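Local atomic coordinates of oxidoreductase, FMN-binding (Shewanella oneidensis, PDB entry 2GQ9), a protein that binds flavin mononucleotide and probably reduces carbon-carbon double bonds with electrons from NADH or NADPH. Residues Thr26-Ser31 with Thr348-Gly353; Ala30-Asp35 with Tyr68-Gly73; Phe98-His103 with Glu179-Asn184; Thr238-Thr243 with Glu271-Asp276. All blocks are in the same frame, centred on the assembly; numbering follows the deposited sequence.

Contact 1: Thr26-Ser31 with Thr348-Gly353; sequences TRSRAS and TLFGGG. With FMN (flavin mononucleotide), chain C; HBA (p-hydroxybenzaldehyde), chain E; HBA (p-hydroxybenzaldehyde), chain D.
Arg29 and Arg27 lay their guanidinium edges against the backbone carbonyls of Thr348-Gly353, and this is the dense part of the contact. Arg29 NE reaches Gly353 O at 2.8 Å in a nearly straight bond, its NH2 meets Thr348 O at 2.9 Å, and its NH1 turns back to Arg27 O. Arg27, bent at chi2 (-52°) and chi3 (-59°), curls round to bring NE to a lone pair of Leu349 O at 2.8 Å; its NH2 bonds Thr348 O and, beyond the segments, Gly356 O. Here the loop after the first strand of the TIM barrel meets the C-terminal loop, beside the flavin, whose O4 accepts from Thr26 OG1 at 2.7 Å. The Phe350 ring carries one p-hydroxybenzaldehyde over a face. A leucine in place of Arg29 would probably leave Gly353 O without its strong partner and let the glycine loop drift. Looser is the solvent side at Gly352, whose O is joined to Ser28 O through a water.

Contact 2: Ala30-Asp35 with Tyr68-Gly73; sequences ASQPGD and YAWTPG. With HBA (p-hydroxybenzaldehyde), chain E.
Two loops at the C-terminal end of the barrel, those following strands 20-22 and 53-60, run together here, with a type II beta turn from Tyr68 to Thr71 forming one side. Ala30 N donates to Trp70 O at 3.0 Å, and Ala30 CB lies beside the same carbonyl before reaching Pro72 CB at 4.1 Å. Farther along, Gly73 N gives a nearly straight bond (170°) to Asp35 O at 3.1 Å. Between these two backbone bonds Asp35 CB packs on Thr71 O at 3.2 Å, and its OD2 forms a salt bridge with Lys66. Toward solvent, Gln32 crosses Trp70 at about a right angle, CD lying 3.6 Å from indole CD1. A water accepts from Trp70 N at 2.8 Å. On the other flank of the turn, Ala69 O and Tyr68 CB border the outer p-hydroxybenzaldehyde. Paired loops following neighbouring strands, lining the mouth of the pocket, are characteristic of a TIM-barrel active-site end.

Contact 3: Phe98-His103 with Glu179-Asn184; sequences FAQLWH and ELHAAN. With FMN (flavin mononucleotide), chain C; HBA (p-hydroxybenzaldehyde), chain D.
Strands 98-102 and 179-181 run parallel, their axes 4.6 Å apart at closest and inclined by 26°, joined by Glu179 N to Ala99 O (2.7 Å), Leu101 N to Glu179 O and His181 N to Leu101 O. Gln100 and Glu179 point into the barrel. Gln100, extended with CG anti to the backbone N (chi1 -175°), reads the flavin with both ends of its amide: OE1 accepts from FMN N3 at 2.8 Å, while NE2 donates almost straight to FMN O2 at 2.8 Å. NE2 also gives a hydrogen to Glu179 OE1 at 2.9 Å, which fixes the amide's rotation; Glu179 OE2 is hydrogen-bonded to Tyr266 and His268. The Gln100 amide stacks on one face of His181, their planes 19° apart, and FMN O2 lies over the same face. At the ring's edge, His181 NE2 shares a hydrogen bond with O4 of the inner p-hydroxybenzaldehyde (2.8 Å), to which Asn184 ND2 donates at 2.7 Å, a His/Asn pair gripping a phenol oxygen as in Old Yellow Enzyme relatives. Trp102 lies alongside His181, its CZ2 touching ligand C3. Outside the barrel, Leu101 and Leu180 pack against helices 153-172 and 212-225, and strands 53-60 and 230-234 flank the pair.

Contact 4: Thr238-Thr243 with Glu271-Asp276; sequences TTLNGT and EVDWDD. With FMN (flavin mononucleotide), chain C; HBA (p-hydroxybenzaldehyde), chain D.
Leu240 lays CD2 against the indole edge of Trp274, 3.3 Å from CD1, the two side chains crossing at a slant. With CG anti to the backbone N (chi1 -171°), Leu240 also carries CD2 to within 3.6 Å of Asp273 O. The six-membered ring of Trp274 reaches ligand and cofactor: CZ2 stands 3.3 Å from O1' of the inner p-hydroxybenzaldehyde, an oxygen at the indole edge and in its plane, and CH2 is 3.8 Å from FMN C8M. An alanine at Trp274 is likely to open a gap beside the aldehyde group and leave the Leu240 methyl without its aromatic neighbour. Elsewhere, Asp276 OD2 takes Thr239 N on its syn side, somewhat out of the carboxylate plane, at 2.9 Å and nearly straight (173°), and Leu240 N more weakly. Its OD1 reaches Thr239 OG1 through a water. Thr238 CG2 fills in beside Asp276 O at 3.4 Å. These loops follow neighbouring barrel strands. One carboxylate oxygen collecting two successive amide hydrogens probably steadies the start of the Thr239-Gly242 turn, its negative charge partly offset by those N-H groups.

In the fold
All four contacts belong to one eight-stranded parallel barrel, but at different depths. Contact 3 is the core: wholly buried, its centre about 4 Å from the centre of the chain, it is the only one made of strands. The others join loops farther out. Contacts 1 and 2 share Ala30 and Ser31, and both border the outer p-hydroxybenzaldehyde; contacts 1, 3 and 4 all touch the flavin and the inner one. Their chemistry follows their place: arginines against carbonyls in contact 1, mostly backbone bonds in contact 2, amide-to-flavin bonding in contact 3, and a carboxylate with an exposed leucine in partly buried contact 4. Trp102 touches contacts 1 and 2, whereas Trp274 meets Leu349 and Phe350 of contact 1.

Contact 1: Thr26-Ser31 with Thr348-Gly353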
# COMPACT_ATOMS: atom_id res chain seq x y z
N THR A 26 -7.49 -0.20 3.11
CA THR A 26 -8.71 0.19 2.43
C THR A 26 -9.89 0.02 3.39
O THR A 26 -10.07 -1.06 3.96
CB THR A 26 -8.94 -0.72 1.21
OG1 THR A 26 -7.91 -0.46 0.25
CG2 THR A 26 -10.30 -0.47 0.59
N ARG A 27 -10.66 1.09 3.59
CA ARG A 27 -11.83 1.04 4.47
C ARG A 27 -13.09 1.38 3.67
O ARG A 27 -14.21 1.26 4.18
CB ARG A 27 -11.67 2.03 5.64
CG ARG A 27 -10.42 1.81 6.49
CD ARG A 27 -10.29 0.37 6.97
NE ARG A 27 -11.45 -0.05 7.76
CZ ARG A 27 -11.65 0.27 9.04
NH1 ARG A 27 -10.76 1.00 9.72
NH2 ARG A 27 -12.76 -0.14 9.63
N SER A 28 -12.90 1.82 2.42
CA SER A 28 -14.00 2.17 1.53
C SER A 28 -15.06 3.06 2.17
O SER A 28 -16.25 2.72 2.20
CB SER A 28 -14.64 0.89 0.98
OG SER A 28 -13.69 0.15 0.23
N ARG A 29 -14.63 4.21 2.67
CA ARG A 29 -15.52 5.16 3.34
C ARG A 29 -15.62 6.48 2.56
O ARG A 29 -16.20 7.45 3.04
CB ARG A 29 -15.00 5.47 4.75
CG ARG A 29 -14.93 4.27 5.72
CD ARG A 29 -16.31 3.70 5.98
NE ARG A 29 -16.52 3.08 7.30
CZ ARG A 29 -16.05 1.90 7.70
NH1 ARG A 29 -15.30 1.15 6.90
NH2 ARG A 29 -16.40 1.43 8.89
N ALA A 30 -15.04 6.50 1.36
CA ALA A 30 -15.02 7.71 0.53
C ALA A 30 -16.42 8.23 0.22
O ALA A 30 -17.33 7.45 -0.08
CB ALA A 30 -14.27 7.44 -0.75
N SER A 31 -16.57 9.54 0.28
CA SER A 31 -17.85 10.18 0.01
C SER A 31 -18.30 10.01 -1.43
O SER A 31 -17.50 10.03 -2.36
CB SER A 31 -17.77 11.68 0.33
OG SER A 31 -17.57 11.89 1.71
N THR A 348 -17.42 -4.49 9.67
CA THR A 348 -17.37 -3.04 9.47
C THR A 348 -16.04 -2.58 8.87
O THR A 348 -15.71 -1.38 8.90
CB THR A 348 -17.65 -2.29 10.78
OG1 THR A 348 -16.82 -2.82 11.83
CG2 THR A 348 -19.11 -2.43 11.18
N LEU A 349 -15.28 -3.52 8.34
CA LEU A 349 -13.99 -3.17 7.72
C LEU A 349 -14.20 -2.25 6.52
O LEU A 349 -13.46 -1.28 6.33
CB LEU A 349 -13.25 -4.43 7.27
CG LEU A 349 -12.54 -5.24 8.35
CD1 LEU A 349 -11.92 -6.47 7.74
CD2 LEU A 349 -11.46 -4.38 9.03
N PHE A 350 -15.22 -2.56 5.72
CA PHE A 350 -15.49 -1.78 4.52
C PHE A 350 -16.89 -1.19 4.44
O PHE A 350 -17.87 -1.82 4.83
CB PHE A 350 -15.29 -2.65 3.28
CG PHE A 350 -14.04 -3.48 3.31
CD1 PHE A 350 -14.08 -4.82 3.66
CD2 PHE A 350 -12.82 -2.92 2.96
CE1 PHE A 350 -12.93 -5.60 3.65
CE2 PHE A 350 -11.66 -3.69 2.95
CZ PHE A 350 -11.71 -5.03 3.30
N GLY A 351 -16.96 0.02 3.89
CA GLY A 351 -18.24 0.68 3.74
C GLY A 351 -18.82 1.17 5.05
O GLY A 351 -18.19 1.08 6.11
N GLY A 352 -20.04 1.68 4.98
CA GLY A 352 -20.69 2.18 6.17
C GLY A 352 -20.20 3.55 6.56
O GLY A 352 -19.70 4.31 5.72
N GLY A 353 -20.32 3.88 7.84
CA GLY A 353 -19.90 5.17 8.33
C GLY A 353 -18.90 5.09 9.47
O GLY A 353 -17.98 4.28 9.43
N1 FMN C . -2.48 -3.38 1.79
C2 FMN C . -2.16 -2.44 0.79
O2 FMN C . -1.09 -2.43 0.26
N3 FMN C . -3.17 -1.46 0.46
C4 FMN C . -4.41 -1.35 1.01
O4 FMN C . -5.22 -0.55 0.59
C4A FMN C . -4.80 -2.40 1.99
N5 FMN C . -6.11 -2.56 2.37
C5A FMN C . -6.35 -3.38 3.45
C6 FMN C . -7.70 -3.37 4.07
C7 FMN C . -7.98 -4.11 5.29
C7M FMN C . -9.35 -3.97 5.93
C8 FMN C . -6.93 -4.96 5.85
C8M FMN C . -7.14 -5.73 7.19
C9 FMN C . -5.64 -5.01 5.21
C9A FMN C . -5.33 -4.26 4.04
N10 FMN C . -4.02 -4.17 3.41
C10 FMN C . -3.69 -3.36 2.34
C1' FMN C . -2.94 -5.09 3.94
C2' FMN C . -2.28 -4.44 5.15
O2' FMN C . -1.58 -3.23 4.83
C3' FMN C . -1.31 -5.36 5.89
O3' FMN C . -0.16 -5.64 5.06
C4' FMN C . -1.97 -6.68 6.29
O4' FMN C . -3.23 -6.45 6.99
C5' FMN C . -1.07 -7.57 7.13
O5' FMN C . -0.79 -6.96 8.43
P FMN C . -1.55 -7.35 9.77
O1P FMN C . -2.97 -6.89 9.69
O2P FMN C . -1.39 -8.85 9.96
O3P FMN C . -0.79 -6.57 10.87
C1' HBA E . -18.12 -3.24 0.76
O1' HBA E . -18.53 -4.21 1.36
C1 HBA E . -16.74 -3.20 0.25
C2 HBA E . -16.27 -2.05 -0.44
C3 HBA E . -14.97 -2.06 -0.97
C4 HBA E . -14.15 -3.21 -0.82
C5 HBA E . -14.58 -4.36 -0.12
C6 HBA E . -15.87 -4.32 0.43
O4 HBA E . -12.84 -3.08 -1.09
C1' HBA D . -8.80 -4.78 0.63
O1' HBA D . -9.13 -5.65 1.41
C1 HBA D . -7.41 -4.70 0.16
C2 HBA D . -7.02 -3.66 -0.74
C3 HBA D . -5.71 -3.64 -1.23
C4 HBA D . -4.78 -4.63 -0.82
C5 HBA D . -5.12 -5.66 0.10
C6 HBA D . -6.43 -5.65 0.59
O4 HBA D . -3.47 -4.41 -1.08
O HOH W 1 -18.91 4.08 2.65

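Contact 2: Ala30-Asp35 with Tyr68-Gly73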
# COMPACT_ATOMS: atom_id res chain seq x y z
N ALA A 30 -15.04 6.50 1.36
CA ALA A 30 -15.02 7.71 0.53
C ALA A 30 -16.42 8.23 0.22
O ALA A 30 -17.33 7.45 -0.08
CB ALA A 30 -14.27 7.44 -0.75
N SER A 31 -16.57 9.54 0.28
CA SER A 31 -17.85 10.18 0.01
C SER A 31 -18.30 10.01 -1.43
O SER A 31 -17.50 10.03 -2.36
CB SER A 31 -17.77 11.68 0.33
OG SER A 31 -17.57 11.89 1.71
N GLN A 32 -19.61 9.84 -1.59
CA GLN A 32 -20.21 9.67 -2.90
C GLN A 32 -21.12 10.86 -3.18
O GLN A 32 -21.78 11.37 -2.28
CB GLN A 32 -21.01 8.37 -2.93
CG GLN A 32 -20.18 7.16 -2.55
CD GLN A 32 -18.98 6.99 -3.46
OE1 GLN A 32 -17.83 6.88 -3.01
NE2 GLN A 32 -19.23 6.98 -4.77
N PRO A 33 -21.15 11.33 -4.44
CA PRO A 33 -20.36 10.79 -5.54
C PRO A 33 -18.99 11.45 -5.57
O PRO A 33 -18.74 12.42 -4.84
CB PRO A 33 -21.20 11.16 -6.76
CG PRO A 33 -21.68 12.52 -6.38
CD PRO A 33 -22.10 12.35 -4.93
N GLY A 34 -18.08 10.93 -6.39
CA GLY A 34 -16.77 11.53 -6.49
C GLY A 34 -15.62 10.84 -5.77
O GLY A 34 -14.47 11.23 -5.96
N ASP A 35 -15.93 9.83 -4.95
CA ASP A 35 -14.90 9.10 -4.19
C ASP A 35 -13.95 10.07 -3.51
O ASP A 35 -12.74 10.05 -3.77
CB ASP A 35 -14.11 8.20 -5.13
CG ASP A 35 -14.97 7.15 -5.78
OD1 ASP A 35 -15.87 6.64 -5.10
OD2 ASP A 35 -14.74 6.84 -6.97
N TYR A 68 -12.40 -1.25 -6.17
CA TYR A 68 -13.44 -1.50 -5.19
C TYR A 68 -14.31 -0.27 -4.96
O TYR A 68 -13.83 0.87 -5.04
CB TYR A 68 -12.80 -1.91 -3.86
CG TYR A 68 -11.82 -3.05 -3.99
CD1 TYR A 68 -12.22 -4.37 -3.81
CD2 TYR A 68 -10.49 -2.82 -4.35
CE1 TYR A 68 -11.33 -5.44 -3.97
CE2 TYR A 68 -9.60 -3.87 -4.53
CZ TYR A 68 -10.02 -5.17 -4.34
OH TYR A 68 -9.12 -6.19 -4.53
N ALA A 69 -15.58 -0.49 -4.65
CA ALA A 69 -16.50 0.61 -4.42
C ALA A 69 -16.10 1.47 -3.23
O ALA A 69 -15.60 0.97 -2.22
CB ALA A 69 -17.92 0.08 -4.20
N TRP A 70 -16.30 2.77 -3.37
CA TRP A 70 -16.05 3.74 -2.32
C TRP A 70 -14.62 3.99 -1.84
O TRP A 70 -14.44 4.50 -0.73
CB TRP A 70 -16.95 3.43 -1.12
CG TRP A 70 -18.32 2.99 -1.54
CD1 TRP A 70 -19.06 3.50 -2.57
CD2 TRP A 70 -19.11 1.94 -0.96
NE1 TRP A 70 -20.25 2.83 -2.67
CE2 TRP A 70 -20.31 1.87 -1.70
CE3 TRP A 70 -18.91 1.05 0.10
CZ2 TRP A 70 -21.32 0.94 -1.41
CZ3 TRP A 70 -19.92 0.13 0.40
CH2 TRP A 70 -21.10 0.09 -0.36
N THR A 71 -13.63 3.62 -2.64
CA THR A 71 -12.24 3.89 -2.25
C THR A 71 -11.96 5.32 -2.73
O THR A 71 -12.48 5.74 -3.77
CB THR A 71 -11.25 2.87 -2.87
OG1 THR A 71 -11.28 2.94 -4.30
CG2 THR A 71 -11.62 1.45 -2.42
N PRO A 72 -11.15 6.08 -1.99
CA PRO A 72 -10.82 7.46 -2.34
C PRO A 72 -9.83 7.62 -3.50
O PRO A 72 -8.85 6.90 -3.60
CB PRO A 72 -10.26 8.02 -1.04
CG PRO A 72 -9.53 6.83 -0.49
CD PRO A 72 -10.53 5.71 -0.70
N GLY A 73 -10.11 8.59 -4.37
CA GLY A 73 -9.23 8.83 -5.49
C GLY A 73 -8.29 9.97 -5.15
O GLY A 73 -8.44 10.63 -4.12
C1' HBA E . -18.12 -3.24 0.76
O1' HBA E . -18.53 -4.21 1.36
C1 HBA E . -16.74 -3.20 0.25
C2 HBA E . -16.27 -2.05 -0.44
C3 HBA E . -14.97 -2.06 -0.97
C4 HBA E . -14.15 -3.21 -0.82
C5 HBA E . -14.58 -4.36 -0.12
C6 HBA E . -15.87 -4.32 0.43
O4 HBA E . -12.84 -3.08 -1.09
O HOH W 2 -17.59 3.76 -5.62

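Contact 3: Phe98-His103 with Glu179-Asn184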
# COMPACT_ATOMS: atom_id res chain seq x y z
N PHE A 98 2.06 9.14 4.23
CA PHE A 98 2.33 8.90 2.81
C PHE A 98 1.05 8.40 2.16
O PHE A 98 0.27 7.68 2.78
CB PHE A 98 3.41 7.83 2.64
CG PHE A 98 4.83 8.35 2.67
CD1 PHE A 98 5.22 9.32 3.59
CD2 PHE A 98 5.77 7.85 1.79
CE1 PHE A 98 6.54 9.78 3.63
CE2 PHE A 98 7.10 8.29 1.82
CZ PHE A 98 7.48 9.27 2.74
N ALA A 99 0.85 8.77 0.90
CA ALA A 99 -0.33 8.35 0.15
C ALA A 99 0.01 7.11 -0.67
O ALA A 99 0.98 7.13 -1.42
CB ALA A 99 -0.78 9.48 -0.78
N GLN A 100 -0.76 6.03 -0.53
CA GLN A 100 -0.46 4.84 -1.32
C GLN A 100 -1.13 4.97 -2.68
O GLN A 100 -2.35 4.84 -2.79
CB GLN A 100 -0.93 3.55 -0.64
CG GLN A 100 -0.48 2.32 -1.45
CD GLN A 100 -1.03 1.01 -0.95
OE1 GLN A 100 -2.24 0.82 -0.90
NE2 GLN A 100 -0.14 0.10 -0.60
N LEU A 101 -0.33 5.24 -3.71
CA LEU A 101 -0.84 5.41 -5.07
C LEU A 101 -1.20 4.04 -5.61
O LEU A 101 -0.36 3.15 -5.70
CB LEU A 101 0.19 6.09 -5.95
CG LEU A 101 0.68 7.43 -5.40
CD1 LEU A 101 1.62 8.06 -6.42
CD2 LEU A 101 -0.51 8.35 -5.12
N TRP A 102 -2.47 3.90 -6.00
CA TRP A 102 -3.02 2.62 -6.42
C TRP A 102 -3.55 2.49 -7.84
O TRP A 102 -4.20 3.39 -8.37
CB TRP A 102 -4.17 2.32 -5.46
CG TRP A 102 -4.63 0.91 -5.30
CD1 TRP A 102 -3.97 -0.23 -5.66
CD2 TRP A 102 -5.80 0.50 -4.59
NE1 TRP A 102 -4.66 -1.34 -5.21
CE2 TRP A 102 -5.78 -0.92 -4.55
CE3 TRP A 102 -6.85 1.18 -3.98
CZ2 TRP A 102 -6.79 -1.65 -3.92
CZ3 TRP A 102 -7.85 0.45 -3.35
CH2 TRP A 102 -7.81 -0.95 -3.32
N HIS A 103 -3.27 1.34 -8.45
CA HIS A 103 -3.83 0.99 -9.75
C HIS A 103 -4.00 -0.51 -9.63
O HIS A 103 -3.01 -1.25 -9.54
CB HIS A 103 -2.93 1.33 -10.94
CG HIS A 103 -3.66 1.24 -12.24
ND1 HIS A 103 -4.35 0.11 -12.62
CD2 HIS A 103 -3.86 2.15 -13.22
CE1 HIS A 103 -4.96 0.33 -13.78
NE2 HIS A 103 -4.68 1.57 -14.16
N GLU A 179 3.52 6.11 -1.49
CA GLU A 179 3.94 4.71 -1.49
C GLU A 179 3.38 4.09 -2.75
O GLU A 179 2.17 4.12 -2.98
CB GLU A 179 3.40 3.94 -0.28
CG GLU A 179 3.90 2.48 -0.27
CD GLU A 179 3.36 1.68 0.90
OE1 GLU A 179 2.33 0.99 0.73
OE2 GLU A 179 3.98 1.74 1.98
N LEU A 180 4.25 3.53 -3.57
CA LEU A 180 3.79 2.90 -4.79
C LEU A 180 3.28 1.52 -4.44
O LEU A 180 4.02 0.70 -3.91
CB LEU A 180 4.94 2.79 -5.80
CG LEU A 180 4.60 1.99 -7.06
CD1 LEU A 180 3.42 2.63 -7.80
CD2 LEU A 180 5.83 1.96 -7.94
N HIS A 181 2.00 1.25 -4.73
CA HIS A 181 1.45 -0.06 -4.44
C HIS A 181 1.84 -0.99 -5.57
O HIS A 181 1.19 -1.01 -6.62
CB HIS A 181 -0.08 -0.02 -4.33
CG HIS A 181 -0.66 -1.25 -3.69
ND1 HIS A 181 0.07 -2.41 -3.50
CD2 HIS A 181 -1.88 -1.49 -3.15
CE1 HIS A 181 -0.67 -3.31 -2.88
NE2 HIS A 181 -1.86 -2.78 -2.65
N ALA A 182 2.90 -1.76 -5.37
CA ALA A 182 3.35 -2.70 -6.40
C ALA A 182 3.20 -4.10 -5.84
O ALA A 182 3.88 -5.04 -6.26
CB ALA A 182 4.80 -2.43 -6.76
N ALA A 183 2.27 -4.23 -4.90
CA ALA A 183 2.02 -5.50 -4.24
C ALA A 183 0.61 -6.04 -4.40
O ALA A 183 -0.19 -5.55 -5.19
CB ALA A 183 2.34 -5.36 -2.73
N ASN A 184 0.35 -7.07 -3.61
CA ASN A 184 -0.92 -7.76 -3.52
C ASN A 184 -1.70 -8.03 -4.79
O ASN A 184 -2.93 -7.95 -4.82
CB ASN A 184 -1.77 -7.06 -2.46
CG ASN A 184 -1.04 -6.94 -1.13
OD1 ASN A 184 -0.06 -7.66 -0.90
ND2 ASN A 184 -1.50 -6.06 -0.26
N1 FMN C . -2.48 -3.38 1.79
C2 FMN C . -2.16 -2.44 0.79
O2 FMN C . -1.09 -2.43 0.26
N3 FMN C . -3.17 -1.46 0.46
C4 FMN C . -4.41 -1.35 1.01
O4 FMN C . -5.22 -0.55 0.59
C4A FMN C . -4.80 -2.40 1.99
N5 FMN C . -6.11 -2.56 2.37
C5A FMN C . -6.35 -3.38 3.45
C6 FMN C . -7.70 -3.37 4.07
C7 FMN C . -7.98 -4.11 5.29
C7M FMN C . -9.35 -3.97 5.93
C8 FMN C . -6.93 -4.96 5.85
C8M FMN C . -7.14 -5.73 7.19
C9 FMN C . -5.64 -5.01 5.21
C9A FMN C . -5.33 -4.26 4.04
N10 FMN C . -4.02 -4.17 3.41
C10 FMN C . -3.69 -3.36 2.34
C1' FMN C . -2.94 -5.09 3.94
C2' FMN C . -2.28 -4.44 5.15
O2' FMN C . -1.58 -3.23 4.83
C3' FMN C . -1.31 -5.36 5.89
O3' FMN C . -0.16 -5.64 5.06
C4' FMN C . -1.97 -6.68 6.29
O4' FMN C . -3.23 -6.45 6.99
C5' FMN C . -1.07 -7.57 7.13
O5' FMN C . -0.79 -6.96 8.43
P FMN C . -1.55 -7.35 9.77
O1P FMN C . -2.97 -6.89 9.69
O2P FMN C . -1.39 -8.85 9.96
O3P FMN C . -0.79 -6.57 10.87
C1' HBA D . -8.80 -4.78 0.63
O1' HBA D . -9.13 -5.65 1.41
C1 HBA D . -7.41 -4.70 0.16
C2 HBA D . -7.02 -3.66 -0.74
C3 HBA D . -5.71 -3.64 -1.23
C4 HBA D . -4.78 -4.63 -0.82
C5 HBA D . -5.12 -5.66 0.10
C6 HBA D . -6.43 -5.65 0.59
O4 HBA D . -3.47 -4.41 -1.08
O HOH W 3 -0.31 1.10 -7.54
O HOH W 4 -0.23 -1.65 -9.03

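Contact 4: Thr238-Thr243 with Glu271-Asp276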
# COMPACT_ATOMS: atom_id res chain seq x y z
N THR A 238 3.26 -13.72 -1.13
CA THR A 238 1.82 -13.93 -1.07
C THR A 238 1.30 -14.06 -2.50
O THR A 238 1.95 -13.63 -3.44
CB THR A 238 1.12 -12.78 -0.33
OG1 THR A 238 1.55 -11.53 -0.87
CG2 THR A 238 1.46 -12.84 1.16
N THR A 239 0.11 -14.64 -2.65
CA THR A 239 -0.46 -14.85 -3.98
C THR A 239 -1.98 -14.73 -4.00
O THR A 239 -2.61 -14.95 -5.04
CB THR A 239 -0.09 -16.26 -4.49
OG1 THR A 239 -0.51 -17.22 -3.52
CG2 THR A 239 1.41 -16.39 -4.72
N LEU A 240 -2.56 -14.36 -2.87
CA LEU A 240 -4.01 -14.24 -2.73
C LEU A 240 -4.81 -13.60 -3.87
O LEU A 240 -5.90 -14.07 -4.19
CB LEU A 240 -4.34 -13.52 -1.41
CG LEU A 240 -5.82 -13.52 -1.01
CD1 LEU A 240 -6.33 -14.95 -0.87
CD2 LEU A 240 -5.98 -12.78 0.31
N ASN A 241 -4.28 -12.53 -4.47
CA ASN A 241 -5.00 -11.86 -5.56
C ASN A 241 -4.76 -12.43 -6.96
O ASN A 241 -5.15 -11.82 -7.96
CB ASN A 241 -4.72 -10.36 -5.54
CG ASN A 241 -5.82 -9.57 -4.84
OD1 ASN A 241 -5.61 -8.43 -4.41
ND2 ASN A 241 -6.99 -10.17 -4.72
N GLY A 242 -4.13 -13.59 -7.05
CA GLY A 242 -3.90 -14.20 -8.34
C GLY A 242 -2.52 -14.12 -8.96
O GLY A 242 -2.28 -14.76 -9.98
N THR A 243 -1.62 -13.33 -8.38
CA THR A 243 -0.28 -13.23 -8.95
C THR A 243 0.67 -14.22 -8.30
O THR A 243 0.78 -14.29 -7.08
CB THR A 243 0.32 -11.82 -8.80
OG1 THR A 243 0.38 -11.46 -7.41
CG2 THR A 243 -0.52 -10.80 -9.56
N GLU A 271 4.15 -9.04 4.07
CA GLU A 271 4.44 -10.43 4.39
C GLU A 271 3.23 -11.33 4.50
O GLU A 271 3.32 -12.55 4.33
CB GLU A 271 5.20 -10.46 5.71
CG GLU A 271 6.57 -11.06 5.66
CD GLU A 271 7.21 -11.03 7.02
OE1 GLU A 271 7.32 -9.92 7.60
OE2 GLU A 271 7.61 -12.10 7.52
N VAL A 272 2.10 -10.73 4.83
CA VAL A 272 0.86 -11.48 4.98
C VAL A 272 -0.26 -10.67 4.36
O VAL A 272 -0.28 -9.45 4.45
CB VAL A 272 0.55 -11.74 6.47
CG1 VAL A 272 -0.82 -12.41 6.62
CG2 VAL A 272 1.64 -12.59 7.09
N ASP A 273 -1.19 -11.37 3.72
CA ASP A 273 -2.35 -10.73 3.12
C ASP A 273 -3.51 -11.58 3.61
O ASP A 273 -3.75 -12.68 3.09
CB ASP A 273 -2.24 -10.75 1.60
CG ASP A 273 -3.12 -9.69 0.94
OD1 ASP A 273 -3.20 -8.57 1.50
OD2 ASP A 273 -3.70 -9.96 -0.13
N TRP A 274 -4.21 -11.09 4.62
CA TRP A 274 -5.33 -11.80 5.23
C TRP A 274 -4.80 -13.06 5.89
O TRP A 274 -3.99 -12.98 6.81
CB TRP A 274 -6.39 -12.13 4.17
CG TRP A 274 -7.01 -10.90 3.62
CD1 TRP A 274 -6.86 -10.38 2.36
CD2 TRP A 274 -7.86 -9.98 4.33
NE1 TRP A 274 -7.55 -9.20 2.25
CE2 TRP A 274 -8.17 -8.93 3.44
CE3 TRP A 274 -8.38 -9.95 5.63
CZ2 TRP A 274 -8.98 -7.85 3.81
CZ3 TRP A 274 -9.18 -8.88 6.00
CH2 TRP A 274 -9.48 -7.84 5.09
N ASP A 275 -5.25 -14.23 5.43
CA ASP A 275 -4.76 -15.48 6.01
C ASP A 275 -3.73 -16.16 5.11
O ASP A 275 -3.40 -17.34 5.28
CB ASP A 275 -5.94 -16.42 6.34
CG ASP A 275 -7.01 -16.44 5.26
OD1 ASP A 275 -7.31 -15.37 4.69
OD2 ASP A 275 -7.57 -17.53 5.00
N ASP A 276 -3.22 -15.40 4.15
CA ASP A 276 -2.19 -15.88 3.23
C ASP A 276 -0.87 -15.47 3.87
O ASP A 276 -0.35 -14.38 3.61
CB ASP A 276 -2.35 -15.20 1.86
CG ASP A 276 -1.38 -15.73 0.82
OD1 ASP A 276 -0.46 -16.49 1.17
OD2 ASP A 276 -1.55 -15.37 -0.37
N1 FMN C . -2.48 -3.38 1.79
C2 FMN C . -2.16 -2.44 0.79
O2 FMN C . -1.09 -2.43 0.26
N3 FMN C . -3.17 -1.46 0.46
C4 FMN C . -4.41 -1.35 1.01
O4 FMN C . -5.22 -0.55 0.59
C4A FMN C . -4.80 -2.40 1.99
N5 FMN C . -6.11 -2.56 2.37
C5A FMN C . -6.35 -3.38 3.45
C6 FMN C . -7.70 -3.37 4.07
C7 FMN C . -7.98 -4.11 5.29
C7M FMN C . -9.35 -3.97 5.93
C8 FMN C . -6.93 -4.96 5.85
C8M FMN C . -7.14 -5.73 7.19
C9 FMN C . -5.64 -5.01 5.21
C9A FMN C . -5.33 -4.26 4.04
N10 FMN C . -4.02 -4.17 3.41
C10 FMN C . -3.69 -3.36 2.34
C1' FMN C . -2.94 -5.09 3.94
C2' FMN C . -2.28 -4.44 5.15
O2' FMN C . -1.58 -3.23 4.83
C3' FMN C . -1.31 -5.36 5.89
O3' FMN C . -0.16 -5.64 5.06
C4' FMN C . -1.97 -6.68 6.29
O4' FMN C . -3.23 -6.45 6.99
C5' FMN C . -1.07 -7.57 7.13
O5' FMN C . -0.79 -6.96 8.43
P FMN C . -1.55 -7.35 9.77
O1P FMN C . -2.97 -6.89 9.69
O2P FMN C . -1.39 -8.85 9.96
O3P FMN C . -0.79 -6.57 10.87
C1' HBA D . -8.80 -4.78 0.63
O1' HBA D . -9.13 -5.65 1.41
C1 HBA D . -7.41 -4.70 0.16
C2 HBA D . -7.02 -3.66 -0.74
C3 HBA D . -5.71 -3.64 -1.23
C4 HBA D . -4.78 -4.63 -0.82
C5 HBA D . -5.12 -5.66 0.10
C6 HBA D . -6.43 -5.65 0.59
O4 HBA D . -3.47 -4.41 -1.08
O HOH W 5 1.23 -17.60 -1.02